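Local coordinates for protein aminotransferase, classes I and II (PDB 3H14) that probably transfers the amino group of L-aspartate to 2-oxoglutarate, giving oxaloacetate and L-glutamate, with pyridoxal 5'-phosphate as cofactor, at residues R8-P13 / I131-G136; R74-R79 / A273-D278; L142-E147 / P154-G159; G175-H180 / Y208-V213. One frame throughout, in Å; residues are numbered along the deposited sequence.

Contact 1 of 4, residues R8-P13 / I131-G136; sequences RSAVDP and ILRALG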
# COMPACT_ATOMS: atom_id res chain seq x y z
N ARG A 8 -19.26 12.25 9.19
CA ARG A 8 -18.33 11.54 8.30
C ARG A 8 -17.09 12.36 7.92
O ARG A 8 -16.06 11.79 7.51
CB ARG A 8 -19.06 10.94 7.04
CG ARG A 8 -19.92 11.84 6.32
CD ARG A 8 -20.34 11.27 4.97
NE ARG A 8 -21.39 10.27 5.07
CZ ARG A 8 -21.96 9.66 4.02
NH1 ARG A 8 -21.55 9.90 2.81
NH2 ARG A 8 -22.92 8.78 4.22
N SER A 9 -17.18 13.68 8.08
CA SER A 9 -16.07 14.62 7.79
C SER A 9 -14.97 14.68 8.86
O SER A 9 -13.91 15.28 8.63
CB SER A 9 -16.60 16.06 7.58
OG SER A 9 -16.76 16.77 8.80
N ALA A 10 -15.22 14.12 10.04
CA ALA A 10 -14.29 14.21 11.14
C ALA A 10 -13.27 13.06 11.02
O ALA A 10 -13.14 12.24 11.92
CB ALA A 10 -15.03 14.15 12.45
N VAL A 11 -12.58 13.00 9.87
CA VAL A 11 -11.48 12.07 9.68
C VAL A 11 -10.27 12.62 10.40
O VAL A 11 -10.17 13.82 10.62
CB VAL A 11 -11.10 11.83 8.21
CG1 VAL A 11 -12.14 10.94 7.49
CG2 VAL A 11 -10.87 13.14 7.49
N ASP A 12 -9.37 11.71 10.76
CA ASP A 12 -8.17 11.99 11.57
C ASP A 12 -7.00 12.50 10.72
O ASP A 12 -6.71 11.92 9.67
CB ASP A 12 -7.67 10.69 12.20
CG ASP A 12 -8.66 10.04 13.16
OD1 ASP A 12 -9.52 10.72 13.77
OD2 ASP A 12 -8.54 8.80 13.32
N PRO A 13 -6.29 13.55 11.18
CA PRO A 13 -5.10 14.06 10.45
C PRO A 13 -3.94 13.08 10.62
O PRO A 13 -3.81 12.48 11.69
CB PRO A 13 -4.77 15.36 11.17
CG PRO A 13 -5.23 15.13 12.54
CD PRO A 13 -6.51 14.29 12.42
N ILE A 131 -11.27 6.37 4.77
CA ILE A 131 -12.16 6.30 3.58
C ILE A 131 -13.46 5.59 3.95
O ILE A 131 -14.53 6.05 3.58
CB ILE A 131 -11.51 5.57 2.41
CG1 ILE A 131 -10.34 6.37 1.86
CG2 ILE A 131 -12.54 5.30 1.24
CD1 ILE A 131 -9.48 5.59 0.81
N LEU A 132 -13.39 4.49 4.69
CA LEU A 132 -14.61 3.83 5.17
C LEU A 132 -15.51 4.74 6.00
O LEU A 132 -16.71 4.89 5.74
CB LEU A 132 -14.27 2.55 5.91
CG LEU A 132 -13.82 1.39 5.03
CD1 LEU A 132 -13.02 0.34 5.84
CD2 LEU A 132 -15.00 0.69 4.32
N ARG A 133 -14.92 5.45 6.96
CA ARG A 133 -15.66 6.38 7.79
C ARG A 133 -16.23 7.56 6.98
O ARG A 133 -17.38 8.00 7.20
CB ARG A 133 -14.71 6.93 8.87
CG ARG A 133 -15.38 7.60 10.01
CD ARG A 133 -14.36 8.29 10.99
NE ARG A 133 -15.07 9.02 12.05
CZ ARG A 133 -15.70 10.18 11.87
NH1 ARG A 133 -15.66 10.76 10.68
NH2 ARG A 133 -16.34 10.77 12.88
N ALA A 134 -15.41 8.09 6.08
CA ALA A 134 -15.79 9.22 5.19
C ALA A 134 -17.02 8.92 4.33
O ALA A 134 -17.76 9.84 3.95
CB ALA A 134 -14.64 9.61 4.29
N LEU A 135 -17.22 7.65 4.05
CA LEU A 135 -18.37 7.15 3.27
C LEU A 135 -19.58 6.69 4.11
O LEU A 135 -20.57 6.14 3.58
CB LEU A 135 -17.88 6.00 2.40
CG LEU A 135 -16.95 6.45 1.28
CD1 LEU A 135 -16.40 5.21 0.50
CD2 LEU A 135 -17.61 7.42 0.32
N GLY A 136 -19.51 6.89 5.43
CA GLY A 136 -20.53 6.43 6.34
C GLY A 136 -20.53 4.96 6.64
O GLY A 136 -21.55 4.39 7.06
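Arg8 lies across the last turn of helix 126-134, and its CA comes within 4.6 Å of the CA of Ala134. This is the tight part of the contact. The CD of Arg8 presses on the carbonyl of Ala134, with CD 3.1 Å from Ala134 O, while the CA of Ala134 points its hydrogen at Arg8 O in a nearly straight C-H...O contact (165° at the hydrogen). The chain of Arg8 bends at chi3 (78°), where NE turns off the line of the chain. The guanidinium lies over the peptide that leaves the helix, with Leu135 C 3.8 Å from its plane and over its centre. That peptide leads into Gly136, whose positive phi closes the Schellman motif ending the helix.

The other half is looser and faces solvent. Arg133 reaches out with its chain extended from CG to NE, and its guanidinium sits against the inverse gamma turn centred on Ala10: Ala10 O lies over one face, 3.2 Å from Arg133 NH1 at too poor an angle for a bond. NH1 bonds instead to Ser7 O. Val11 CG1 only grazes Ala134 CB, at 4.3 Å.

The N-terminal arm thus runs over the C-terminal end of helix 126-134. Leu132 of the helix and Leu135 just beyond it pack on helix 100-111, and Leu132 also on strand 117-122.

Contact 2 of 4, residues R74-R79 / A273-D278; sequences RQRIAR and AALDCD. With GOL (glycerol), chain B.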
# COMPACT_ATOMS: atom_id res chain seq x y z
N ARG A 74 -6.96 -2.14 -20.60
CA ARG A 74 -7.68 -3.32 -20.07
C ARG A 74 -7.14 -4.64 -20.59
O ARG A 74 -6.92 -5.58 -19.83
CB ARG A 74 -9.16 -3.22 -20.40
CG ARG A 74 -9.84 -2.03 -19.74
CD ARG A 74 -11.27 -1.88 -20.21
NE ARG A 74 -12.17 -2.73 -19.46
CZ ARG A 74 -13.45 -2.92 -19.73
NH1 ARG A 74 -14.03 -2.39 -20.81
NH2 ARG A 74 -14.15 -3.71 -18.92
N GLN A 75 -6.94 -4.73 -21.89
CA GLN A 75 -6.37 -5.91 -22.52
C GLN A 75 -4.94 -6.19 -22.04
O GLN A 75 -4.56 -7.34 -21.82
CB GLN A 75 -6.39 -5.72 -24.05
CG GLN A 75 -7.77 -5.96 -24.64
CD GLN A 75 -8.01 -5.26 -25.98
OE1 GLN A 75 -7.06 -4.92 -26.70
NE2 GLN A 75 -9.28 -5.05 -26.31
N ARG A 76 -4.14 -5.13 -21.90
CA ARG A 76 -2.75 -5.30 -21.44
C ARG A 76 -2.66 -5.77 -19.99
O ARG A 76 -1.77 -6.54 -19.64
CB ARG A 76 -1.94 -4.01 -21.60
CG ARG A 76 -0.44 -4.13 -21.27
CD ARG A 76 0.27 -5.12 -22.20
NE ARG A 76 1.66 -5.36 -21.81
CZ ARG A 76 2.05 -6.20 -20.86
NH1 ARG A 76 1.16 -6.88 -20.15
NH2 ARG A 76 3.33 -6.35 -20.60
N ILE A 77 -3.53 -5.25 -19.15
CA ILE A 77 -3.62 -5.71 -17.76
C ILE A 77 -4.02 -7.21 -17.71
O ILE A 77 -3.39 -8.01 -17.00
CB ILE A 77 -4.57 -4.82 -16.96
CG1 ILE A 77 -3.96 -3.42 -16.77
CG2 ILE A 77 -4.90 -5.44 -15.60
CD1 ILE A 77 -4.97 -2.32 -16.38
N ALA A 78 -5.04 -7.59 -18.47
CA ALA A 78 -5.47 -8.98 -18.57
C ALA A 78 -4.30 -9.90 -18.92
O ALA A 78 -4.12 -10.94 -18.29
CB ALA A 78 -6.61 -9.13 -19.62
N ARG A 79 -3.46 -9.48 -19.87
CA ARG A 79 -2.24 -10.21 -20.23
C ARG A 79 -1.27 -10.32 -19.04
O ARG A 79 -0.64 -11.36 -18.84
CB ARG A 79 -1.56 -9.51 -21.42
CG ARG A 79 -0.25 -10.14 -21.90
CD ARG A 79 0.19 -9.50 -23.22
NE ARG A 79 1.61 -9.13 -23.19
CZ ARG A 79 2.16 -8.23 -24.01
NH1 ARG A 79 1.43 -7.58 -24.91
NH2 ARG A 79 3.46 -7.96 -23.89
N ALA A 273 1.92 2.06 -21.80
CA ALA A 273 3.33 1.93 -22.15
C ALA A 273 4.18 1.40 -20.98
O ALA A 273 5.09 0.61 -21.18
CB ALA A 273 3.86 3.26 -22.66
N ALA A 274 3.89 1.86 -19.76
CA ALA A 274 4.65 1.47 -18.56
C ALA A 274 4.67 -0.03 -18.39
O ALA A 274 5.69 -0.62 -17.96
CB ALA A 274 4.04 2.10 -17.33
N LEU A 275 3.56 -0.66 -18.76
CA LEU A 275 3.42 -2.11 -18.67
C LEU A 275 4.46 -2.86 -19.51
O LEU A 275 4.77 -4.02 -19.23
CB LEU A 275 2.00 -2.52 -19.06
CG LEU A 275 0.96 -2.26 -17.96
CD1 LEU A 275 -0.45 -1.99 -18.54
CD2 LEU A 275 0.95 -3.44 -16.99
N ASP A 276 4.99 -2.21 -20.54
CA ASP A 276 6.07 -2.81 -21.34
C ASP A 276 7.48 -2.32 -20.98
O ASP A 276 8.44 -2.68 -21.66
CB ASP A 276 5.81 -2.59 -22.82
CG ASP A 276 4.58 -3.29 -23.29
OD1 ASP A 276 4.34 -4.43 -22.85
OD2 ASP A 276 3.84 -2.68 -24.09
N CYS A 277 7.61 -1.54 -19.90
CA CYS A 277 8.92 -1.01 -19.46
C CYS A 277 9.59 -1.93 -18.43
O CYS A 277 10.19 -1.48 -17.45
CB CYS A 277 8.79 0.40 -18.88
SG CYS A 277 8.26 1.66 -20.06
N ASP A 278 9.50 -3.23 -18.69
CA ASP A 278 10.03 -4.28 -17.79
C ASP A 278 11.48 -4.04 -17.38
O ASP A 278 11.82 -4.17 -16.21
CB ASP A 278 9.91 -5.66 -18.45
CG ASP A 278 8.50 -5.95 -18.96
OD1 ASP A 278 7.67 -6.47 -18.18
OD2 ASP A 278 8.24 -5.68 -20.16
C1 GOL B . 3.71 -8.71 -17.19
O1 GOL B . 2.74 -8.62 -18.21
C2 GOL B . 4.68 -7.52 -17.19
O2 GOL B . 5.22 -7.27 -18.47
C3 GOL B . 3.96 -6.27 -16.71
O3 GOL B . 4.76 -5.11 -16.81
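Arg76 grips Asp276 side-on, with NE at 3.0 Å and NH2 at 3.1 Å from the same oxygen, Asp276 OD1. That oxygen lies in the guanidinium plane, but the two flat groups are turned 34° apart: NE meets OD1 from above the carboxylate plane, NH2 nearly along its C-O axis. The arginine chain bends at chi2 (62°), which places CD. Both faces of the guanidinium are covered near the rim: Leu275 CB on one, Arg79 CZ on the opposite, 3.6 Å above the plane. Nearer the backbone of Arg76, Leu275 CD1 packs on Arg76 CG at 3.5 Å. A glycerol, probably from the crystallisation liquor, takes bonds from Arg76 NH1 and NH2 and gives its own hydroxyls to Asp278 OD1 and Leu275 O.

One step further out, Arg79 NH2 adds a long, purely electrostatic contact to Asp276 OD1, while its NE is paired with Glu83, to which the glycerol is hydrogen-bonded as well.

Helix 71-85 is joined in this way to the turn between helices 265-274 and 278-302. Two guanidinium groups in an offset stack would be expected to repel, and the nearby acids Asp276 and Glu83 probably offset that charge.

Contact 3 of 4, residues L142-E147 / P154-G159; sequences LPTAPE and PADFAG
Leu142 begins the contact by sending its two methyls to different places on the short, weakly bonded helical turn at about 154-157: CD2 sits 3.9 Å from Asp156 O, and CD1 touches the ring of Phe157 at its CD2, 4.3 Å away. That ring is itself set over its own helix turn, with Pro154 O above its centre; the Phe157 side chain also packs on Leu165 and on helix 180-192. Leu142 packs on Leu165 too and shares backbone bonds with Ile120 and Ala122.

Pro143 follows with a polar link made through water. Its carbonyl accepts from a water at 2.6 Å from Pro143 O, and the same water donates to Asp156 OD1. Here strand 138-143 ends; it is the outermost strand at one side of the seven-stranded mixed sheet that forms the core of the large domain in class I aminotransferases, and the helical turn comes in before strand 164-168, which lies on the far side of strand 117-122.

Thr144 comes near the carboxylate with CG2; its OG1 bonds to Ala122 O, its backbone is also bonded to Ala122, and its carbonyl accepts from Arg352. Ala145 completes the reach: its N donates to a second water, 3.1 Å off, which in turn gives a hydrogen to Asp156 OD2 at 2.7 Å. OD2 also accepts from Val153 N.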
# COMPACT_ATOMS: atom_id res chain seq x y z
N LEU A 142 -8.90 -5.01 13.16
CA LEU A 142 -8.59 -6.33 13.63
C LEU A 142 -7.11 -6.32 14.04
O LEU A 142 -6.23 -6.35 13.19
CB LEU A 142 -8.78 -7.34 12.51
CG LEU A 142 -10.09 -7.25 11.71
CD1 LEU A 142 -10.07 -8.28 10.65
CD2 LEU A 142 -11.28 -7.45 12.65
N PRO A 143 -6.84 -6.27 15.35
CA PRO A 143 -5.44 -6.35 15.82
C PRO A 143 -4.80 -7.68 15.46
O PRO A 143 -5.19 -8.73 15.96
CB PRO A 143 -5.55 -6.16 17.34
CG PRO A 143 -6.93 -5.59 17.56
CD PRO A 143 -7.80 -6.15 16.46
N THR A 144 -3.81 -7.64 14.58
CA THR A 144 -3.16 -8.84 14.14
C THR A 144 -1.97 -9.13 15.04
O THR A 144 -1.49 -8.26 15.76
CB THR A 144 -2.76 -8.69 12.67
OG1 THR A 144 -1.88 -7.57 12.55
CG2 THR A 144 -4.00 -8.42 11.86
N ALA A 145 -1.53 -10.38 15.02
CA ALA A 145 -0.52 -10.89 15.93
C ALA A 145 0.74 -11.22 15.15
O ALA A 145 0.67 -11.66 13.98
CB ALA A 145 -1.07 -12.17 16.65
N PRO A 146 1.91 -11.08 15.78
CA PRO A 146 3.19 -11.46 15.14
C PRO A 146 3.24 -12.92 14.63
O PRO A 146 3.69 -13.21 13.51
CB PRO A 146 4.23 -11.19 16.23
CG PRO A 146 3.61 -10.11 17.04
CD PRO A 146 2.14 -10.50 17.12
N GLU A 147 2.71 -13.83 15.42
CA GLU A 147 2.68 -15.21 15.05
C GLU A 147 1.85 -15.43 13.79
O GLU A 147 1.95 -16.48 13.15
CB GLU A 147 2.16 -16.07 16.24
CG GLU A 147 0.82 -15.64 16.82
CD GLU A 147 0.91 -14.72 18.00
OE1 GLU A 147 1.82 -13.86 18.06
OE2 GLU A 147 0.02 -14.82 18.88
N PRO A 154 -8.62 -16.15 10.11
CA PRO A 154 -10.05 -16.33 10.32
C PRO A 154 -10.54 -16.11 11.74
O PRO A 154 -11.57 -15.45 11.92
CB PRO A 154 -10.29 -17.77 9.82
CG PRO A 154 -9.31 -17.93 8.76
CD PRO A 154 -8.06 -17.20 9.27
N ALA A 155 -9.77 -16.55 12.73
CA ALA A 155 -10.13 -16.38 14.14
C ALA A 155 -10.29 -14.92 14.57
O ALA A 155 -11.02 -14.62 15.51
CB ALA A 155 -9.10 -17.15 15.08
N ASP A 156 -9.58 -14.01 13.89
CA ASP A 156 -9.66 -12.60 14.17
C ASP A 156 -11.03 -11.99 13.89
O ASP A 156 -11.36 -10.95 14.44
CB ASP A 156 -8.60 -11.85 13.36
CG ASP A 156 -7.18 -12.06 13.89
OD1 ASP A 156 -6.98 -12.19 15.13
OD2 ASP A 156 -6.26 -12.05 13.05
N PHE A 157 -11.82 -12.61 13.01
CA PHE A 157 -13.16 -12.08 12.72
C PHE A 157 -14.29 -13.11 12.84
O PHE A 157 -15.43 -12.80 12.57
CB PHE A 157 -13.17 -11.36 11.36
CG PHE A 157 -12.76 -12.21 10.20
CD1 PHE A 157 -13.70 -12.95 9.50
CD2 PHE A 157 -11.43 -12.26 9.79
CE1 PHE A 157 -13.33 -13.71 8.45
CE2 PHE A 157 -11.06 -13.03 8.73
CZ PHE A 157 -12.02 -13.77 8.05
N ALA A 158 -13.99 -14.30 13.35
CA ALA A 158 -15.03 -15.29 13.64
C ALA A 158 -16.08 -14.78 14.60
O ALA A 158 -17.24 -15.21 14.54
CB ALA A 158 -14.37 -16.62 14.15
N GLY A 159 -15.72 -13.83 15.46
CA GLY A 159 -16.66 -13.30 16.44
C GLY A 159 -17.38 -12.04 16.03
O GLY A 159 -18.14 -11.48 16.83
O HOH W 1 -7.49 -9.90 16.41
O HOH W 2 -3.53 -12.02 13.23

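Contact 4 of 4, residues G175-H180 / Y208-V213; sequences GTMLDH and YEAKAV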
# COMPACT_ATOMS: atom_id res chain seq x y z
N GLY A 175 5.19 -4.91 5.06
CA GLY A 175 5.70 -5.69 3.96
C GLY A 175 5.32 -7.16 3.96
O GLY A 175 5.72 -7.88 3.05
N THR A 176 4.54 -7.62 4.93
CA THR A 176 4.24 -9.07 4.99
C THR A 176 3.27 -9.50 3.88
O THR A 176 2.43 -8.70 3.39
CB THR A 176 3.73 -9.50 6.39
OG1 THR A 176 2.46 -8.89 6.68
CG2 THR A 176 4.75 -9.09 7.46
N MSE A 177 3.40 -10.77 3.47
CA MSE A 177 2.60 -11.31 2.41
C MSE A 177 1.79 -12.52 2.83
O MSE A 177 2.09 -13.19 3.82
CB MSE A 177 3.51 -11.65 1.24
CG MSE A 177 4.04 -10.41 0.56
SE MSE A 177 5.54 -10.75 -0.62
CE MSE A 177 4.50 -11.59 -2.06
N LEU A 178 0.75 -12.79 2.06
CA LEU A 178 -0.12 -13.94 2.25
C LEU A 178 0.19 -14.95 1.18
O LEU A 178 0.06 -14.67 -0.03
CB LEU A 178 -1.58 -13.53 2.13
CG LEU A 178 -2.08 -12.63 3.26
CD1 LEU A 178 -3.36 -11.89 2.88
CD2 LEU A 178 -2.26 -13.42 4.51
N ASP A 179 0.60 -16.14 1.61
CA ASP A 179 0.81 -17.21 0.66
C ASP A 179 -0.55 -17.82 0.26
O ASP A 179 -1.60 -17.41 0.78
CB ASP A 179 1.83 -18.22 1.20
CG ASP A 179 1.32 -19.03 2.40
OD1 ASP A 179 0.15 -18.92 2.85
OD2 ASP A 179 2.15 -19.81 2.91
N HIS A 180 -0.52 -18.76 -0.68
CA HIS A 180 -1.72 -19.39 -1.21
C HIS A 180 -2.64 -19.99 -0.13
O HIS A 180 -3.87 -19.84 -0.21
CB HIS A 180 -1.29 -20.49 -2.18
CG HIS A 180 -2.39 -20.98 -3.05
ND1 HIS A 180 -3.29 -21.95 -2.64
CD2 HIS A 180 -2.74 -20.65 -4.32
CE1 HIS A 180 -4.15 -22.19 -3.62
NE2 HIS A 180 -3.84 -21.41 -4.65
N TYR A 208 10.42 -10.13 -3.42
CA TYR A 208 11.83 -10.50 -3.22
C TYR A 208 11.96 -12.01 -3.43
O TYR A 208 12.15 -12.43 -4.57
CB TYR A 208 12.31 -10.00 -1.85
CG TYR A 208 12.18 -8.50 -1.81
CD1 TYR A 208 11.20 -7.88 -1.04
CD2 TYR A 208 12.95 -7.71 -2.63
CE1 TYR A 208 11.02 -6.51 -1.07
CE2 TYR A 208 12.79 -6.34 -2.66
CZ TYR A 208 11.84 -5.73 -1.87
OH TYR A 208 11.68 -4.37 -1.90
N GLU A 209 11.76 -12.82 -2.39
CA GLU A 209 11.77 -14.28 -2.58
C GLU A 209 10.37 -14.92 -2.55
O GLU A 209 10.12 -15.86 -3.29
CB GLU A 209 12.75 -14.98 -1.63
CG GLU A 209 12.87 -14.36 -0.29
CD GLU A 209 13.96 -13.31 -0.17
OE1 GLU A 209 14.64 -12.95 -1.17
OE2 GLU A 209 14.15 -12.87 0.98
N ALA A 210 9.44 -14.38 -1.77
CA ALA A 210 8.06 -14.86 -1.77
C ALA A 210 7.27 -14.38 -3.00
O ALA A 210 7.31 -13.21 -3.34
CB ALA A 210 7.35 -14.42 -0.51
N LYS A 211 6.55 -15.28 -3.66
CA LYS A 211 5.74 -14.93 -4.83
C LYS A 211 4.37 -14.39 -4.37
O LYS A 211 3.70 -15.01 -3.55
CB LYS A 211 5.57 -16.17 -5.71
CG LYS A 211 4.78 -15.97 -6.96
CD LYS A 211 5.42 -15.03 -7.93
CE LYS A 211 4.47 -14.74 -9.10
NZ LYS A 211 3.41 -13.77 -8.68
N ALA A 212 3.96 -13.24 -4.90
CA ALA A 212 2.67 -12.66 -4.57
C ALA A 212 1.60 -13.57 -5.13
O ALA A 212 1.80 -14.21 -6.18
CB ALA A 212 2.51 -11.23 -5.12
N VAL A 213 0.50 -13.69 -4.39
CA VAL A 213 -0.63 -14.51 -4.82
C VAL A 213 -1.84 -13.63 -5.07
O VAL A 213 -2.35 -13.04 -4.15
CB VAL A 213 -1.02 -15.58 -3.77
CG1 VAL A 213 -2.14 -16.45 -4.32
CG2 VAL A 213 0.20 -16.45 -3.39
O HOH W 3 -0.02 -12.49 -1.73
O HOH W 4 2.92 -14.63 -1.01
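Met177 and Ala212 are paired with their CA atoms 7.1 Å apart, and the CA atoms of His180 and Val213 close to 6.2 Å at the other end. The touching parts run 60° apart. In the large domain of this class I aminotransferase, 175-180 is the end of the loop from strand 164-168 into helix 180-192, part of the beta-alpha-beta crossover that continues to the parallel strand 196-200; 208-213 belongs to the long connection from strand 196-200 to strand 223-227. The first of these segments begins with the Gly of the Asn-Pro-Thr-Gly motif known in this family.

Two waters bridge the backbones. One accepts from Val213 N and lies 2.8 Å from Leu178 O; a second donates to Lys211 O at 2.7 Å and, weakly, to the same Leu178 O.

Among the side chains, Met177, a selenomethionine, reaches across to 208-213. SE passes Ala210 CB, and the bend at chi3 (74°) turns CE onto the backbone of Ala212. Val213 makes the second side-chain contact: CG1 is anti to the backbone N (chi1 -176°), leaving CG2 beside that nitrogen. Val213 CG2 lies 3.6 Å from His180 N and also touches Leu178 O. CG1 meets the His180 ring at CD2. Just before, Asp179 N-caps helix 180-192 by bonding OD1 to Ala182 N. The tightest touch is the methyl of Met177, whose CE is 3.3 Å from Ala212 CA.

Contacts 3 and 4 follow each other along the chain and come near in space, with nearest atoms about 7 Å apart; Phe157 of contact 3 and Leu178 of contact 4 both pack on Leu186 of helix 180-192. Contact 1 is joined to contact 3 through the chain, as helix 126-134 leads into strand 138-143, yet their nearest atoms stay about 10 Å apart. Contact 2 stands on the other side of the chain's centre from contact 3, their centres about 36 Å apart, and lies about 11 Å from contact 4 at the nearest atoms. Bound glycerol touches contact 2 directly; glycerol also lies about 5 Å from the Leu178 side chain and about 6 Å from that of Thr144.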